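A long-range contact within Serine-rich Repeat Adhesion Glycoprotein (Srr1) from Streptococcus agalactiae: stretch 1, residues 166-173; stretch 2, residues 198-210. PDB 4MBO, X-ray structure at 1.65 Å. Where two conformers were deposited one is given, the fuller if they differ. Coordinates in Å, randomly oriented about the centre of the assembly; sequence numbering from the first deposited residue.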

# COMPACT_ATOMS: atom_id res chain seq x y z
N HIS A 166 17.46 25.43 -6.24
CA HIS A 166 18.32 26.60 -6.09
C HIS A 166 19.33 26.62 -7.23
O HIS A 166 19.50 25.64 -7.97
CB HIS A 166 19.09 26.61 -4.77
CG HIS A 166 18.22 26.73 -3.56
ND1 HIS A 166 18.68 26.47 -2.28
CD2 HIS A 166 16.90 27.00 -3.43
CE1 HIS A 166 17.69 26.63 -1.42
NE2 HIS A 166 16.60 26.96 -2.08
N THR A 167 20.04 27.73 -7.35
CA THR A 167 21.01 27.84 -8.38
C THR A 167 22.08 26.74 -8.35
O THR A 167 22.43 26.16 -9.39
CB THR A 167 21.68 29.23 -8.32
OG1 THR A 167 20.67 30.23 -8.47
CG2 THR A 167 22.70 29.38 -9.39
N ASN A 168 22.55 26.39 -7.15
CA ASN A 168 23.65 25.46 -7.02
C ASN A 168 23.28 23.99 -6.71
O ASN A 168 24.13 23.10 -6.79
CB ASN A 168 24.66 25.98 -5.95
CG ASN A 168 23.99 26.34 -4.59
OD1 ASN A 168 22.77 26.54 -4.49
ND2 ASN A 168 24.81 26.44 -3.55
N VAL A 169 22.03 23.80 -6.32
CA VAL A 169 21.49 22.51 -5.89
C VAL A 169 20.06 22.36 -6.37
O VAL A 169 19.18 23.16 -6.02
CB VAL A 169 21.54 22.41 -4.33
CG1 VAL A 169 20.71 21.26 -3.81
CG2 VAL A 169 22.99 22.34 -3.88
N LYS A 170 19.81 21.32 -7.17
CA LYS A 170 18.47 20.99 -7.66
C LYS A 170 18.32 19.50 -7.40
O LYS A 170 19.05 18.67 -7.99
CB LYS A 170 18.34 21.29 -9.16
CG LYS A 170 18.86 22.68 -9.51
CD LYS A 170 18.88 22.92 -11.03
CE LYS A 170 19.44 24.28 -11.37
NZ LYS A 170 18.63 25.39 -10.81
N THR A 171 17.40 19.16 -6.52
CA THR A 171 17.17 17.78 -6.16
C THR A 171 15.70 17.54 -5.87
O THR A 171 14.95 18.47 -5.59
CB THR A 171 17.99 17.36 -4.91
OG1 THR A 171 17.65 18.22 -3.81
CG2 THR A 171 19.48 17.46 -5.13
N ASN A 172 15.27 16.29 -5.97
CA ASN A 172 13.92 15.92 -5.55
C ASN A 172 13.87 14.42 -5.27
O ASN A 172 14.53 13.65 -5.93
CB ASN A 172 12.80 16.36 -6.51
CG ASN A 172 12.81 15.63 -7.85
OD1 ASN A 172 12.04 14.70 -8.03
ND2 ASN A 172 13.66 16.08 -8.78
N VAL A 173 13.08 14.03 -4.26
CA VAL A 173 13.04 12.65 -3.78
C VAL A 173 11.74 12.37 -3.05
O VAL A 173 11.08 13.29 -2.51
CB VAL A 173 14.27 12.41 -2.83
CG1 VAL A 173 14.06 13.15 -1.50
CG2 VAL A 173 14.55 10.93 -2.57
N LYS A 198 12.80 16.20 -13.32
CA LYS A 198 13.45 17.50 -13.47
C LYS A 198 14.95 17.29 -13.56
O LYS A 198 15.45 16.21 -13.26
CB LYS A 198 13.20 18.39 -12.24
CG LYS A 198 11.76 18.57 -11.81
CD LYS A 198 11.65 19.35 -10.49
CE LYS A 198 12.25 20.75 -10.61
NZ LYS A 198 12.01 21.63 -9.42
N GLU A 199 15.69 18.30 -13.99
CA GLU A 199 17.14 18.19 -13.92
C GLU A 199 17.51 18.16 -12.43
O GLU A 199 16.94 18.92 -11.62
CB GLU A 199 17.81 19.37 -14.58
CG GLU A 199 17.61 19.42 -16.09
CD GLU A 199 18.25 18.22 -16.82
OE1 GLU A 199 19.34 17.78 -16.36
OE2 GLU A 199 17.70 17.74 -17.86
N MET A 200 18.45 17.29 -12.07
CA MET A 200 19.03 17.27 -10.72
C MET A 200 20.49 17.66 -10.91
O MET A 200 21.13 17.24 -11.87
CB MET A 200 18.87 15.94 -10.00
CG MET A 200 17.41 15.52 -9.89
SD MET A 200 17.06 14.47 -8.48
CE MET A 200 18.34 13.27 -8.71
N TYR A 201 21.00 18.46 -9.99
CA TYR A 201 22.31 19.04 -10.16
C TYR A 201 22.93 19.54 -8.87
O TYR A 201 22.25 20.14 -8.03
CB TYR A 201 22.12 20.24 -11.10
CG TYR A 201 23.25 21.24 -11.26
CD1 TYR A 201 24.36 20.94 -12.06
CD2 TYR A 201 23.16 22.52 -10.73
CE1 TYR A 201 25.36 21.86 -12.28
CE2 TYR A 201 24.17 23.46 -10.95
CZ TYR A 201 25.27 23.12 -11.71
OH TYR A 201 26.26 24.04 -11.94
N PHE A 202 24.23 19.31 -8.77
CA PHE A 202 25.09 19.91 -7.75
C PHE A 202 26.19 20.64 -8.52
O PHE A 202 26.88 20.02 -9.33
CB PHE A 202 25.83 18.90 -6.85
CG PHE A 202 24.99 18.24 -5.79
CD1 PHE A 202 23.76 18.73 -5.39
CD2 PHE A 202 25.52 17.17 -5.08
CE1 PHE A 202 23.04 18.12 -4.38
CE2 PHE A 202 24.83 16.57 -4.04
CZ PHE A 202 23.57 17.04 -3.70
N ALA A 203 26.34 21.92 -8.26
CA ALA A 203 27.38 22.73 -8.93
C ALA A 203 28.78 22.27 -8.58
O ALA A 203 28.98 21.58 -7.56
CB ALA A 203 27.21 24.20 -8.53
N SER A 204 29.74 22.62 -9.43
CA SER A 204 31.16 22.30 -9.20
C SER A 204 31.55 22.69 -7.78
O SER A 204 31.19 23.76 -7.31
CB SER A 204 32.05 23.07 -10.18
OG SER A 204 31.70 22.76 -11.50
N GLY A 205 32.27 21.79 -7.10
CA GLY A 205 32.71 22.01 -5.72
C GLY A 205 31.83 21.34 -4.68
O GLY A 205 32.23 21.21 -3.50
N LEU A 206 30.64 20.92 -5.09
CA LEU A 206 29.70 20.26 -4.18
C LEU A 206 29.67 18.74 -4.28
O LEU A 206 28.93 18.07 -3.56
CB LEU A 206 28.29 20.81 -4.38
CG LEU A 206 28.02 22.21 -3.83
CD1 LEU A 206 28.87 23.27 -4.52
CD2 LEU A 206 26.55 22.53 -3.96
N GLY A 207 30.50 18.18 -5.16
CA GLY A 207 30.58 16.73 -5.31
C GLY A 207 29.46 16.04 -6.08
O GLY A 207 28.66 16.69 -6.79
N ASN A 208 29.46 14.72 -6.01
CA ASN A 208 28.43 13.94 -6.70
C ASN A 208 27.10 13.95 -5.96
O ASN A 208 27.04 14.23 -4.75
CB ASN A 208 28.85 12.47 -6.82
CG ASN A 208 29.93 12.21 -7.85
OD1 ASN A 208 30.32 13.09 -8.62
ND2 ASN A 208 30.40 10.97 -7.89
N LEU A 209 26.06 13.57 -6.68
CA LEU A 209 24.76 13.29 -6.09
C LEU A 209 24.84 11.88 -5.45
O LEU A 209 25.38 10.94 -6.04
CB LEU A 209 23.69 13.30 -7.16
CG LEU A 209 23.40 14.66 -7.79
CD1 LEU A 209 22.77 14.45 -9.18
CD2 LEU A 209 22.51 15.49 -6.88
N TYR A 210 24.32 11.78 -4.24
CA TYR A 210 24.23 10.53 -3.47
C TYR A 210 22.80 10.34 -2.97
O TYR A 210 22.02 11.29 -2.84
CB TYR A 210 25.15 10.51 -2.24
CG TYR A 210 26.61 10.53 -2.47
CD1 TYR A 210 27.27 11.73 -2.75
CD2 TYR A 210 27.39 9.37 -2.35
CE1 TYR A 210 28.63 11.76 -2.94
CE2 TYR A 210 28.76 9.41 -2.57
CZ TYR A 210 29.37 10.61 -2.85
OH TYR A 210 30.73 10.72 -3.06
O HOH W 1 15.42 18.43 -9.03

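What holds the two backbones together? Strands 169-173 and 200-202 run roughly antiparallel, their directions 137° apart. K170 and Y201 form the hydrogen-bonded pair: K170 N donates to Y201 O at 2.8 Å, and Y201 N returns the bond to K170 O, also at 2.8 Å. One step along, V169 faces F202 as a non-hydrogen-bonded pair, and beyond it A203 N donates to N168 O at 2.9 Å, carrying the ladder past the strand ends. The carbonyls also receive CA-H contacts, as where V169 CA lies 3.3 Å from Y201 O and M200 CA lies 3.1 Å from K170 O. The pattern then changes at N172, whose backbone N makes a weak hydrogen bond to the sulfur M200 SD, 3.6 Å away.

How do the side chains of V169 and F202 meet? Both leave the same face of the sheet. The phenylalanine, with chi1 at -76° (m), carries the end of its ring nearer to the first stretch, so that V169 CG1 sits at the ring edge, 4.0 Å from F202 CE1. T171 CG2 approaches the same ring atom, F202 CE1, at 3.7 Å; the p rotamer of T171 places this methyl there while OG1 is hydrogen-bonded elsewhere in the structure. The t rotamer of V169 leaves its other methyl, CG2, 3.6 Å from L206 CD2. L206 is brought back to the contact by a type II turn from A203, closed by L206 N donating to A203 O at 3.0 Å. Within that turn G205 has a phi of 99°, where a side chain would be jammed against the preceding carbonyl oxygen.

Why does the lysine on the other face not reach across with its charge? K170 shares its face with Y201, but its m, t, t, m conformation leads the end away from the second stretch, and NZ donates to H166 O at 3.0 Å, within its own stretch. The aliphatic part remains useful: K170 CB lies 3.7 Å from E199 O, and K170 CE approaches Y201 CD2 at 4.2 Å. The tyrosine, a t rotamer with chi2 at 78°, extends its ring back along the first stretch, where T167 O lies at the ring edge, 3.6 Å from Y201 CE2. That edge carries the slightly positive ring hydrogens, a favourable setting for a carbonyl oxygen.

What fills the far end, where the backbone pairing gives out? M200 leaves its backbone sideways to the first stretch, and with chi1 at -57° (m), chi2 at -152° (t) and chi3 at -51° (m) SD lies 4.0 Å from T171 CA and within reach of the backbone N of N172. N172 points toward the second stretch in a p rotamer. Its amide ND2 lies 3.8 Å from M200 SD and donates to water 1 at 2.9 Å (ND2 to the water O); that water in turn donates to E199 O, 3.0 Å from its own O. The water thus bridges a polar side chain to a backbone carbonyl, linking the stretches where no direct backbone bond does so.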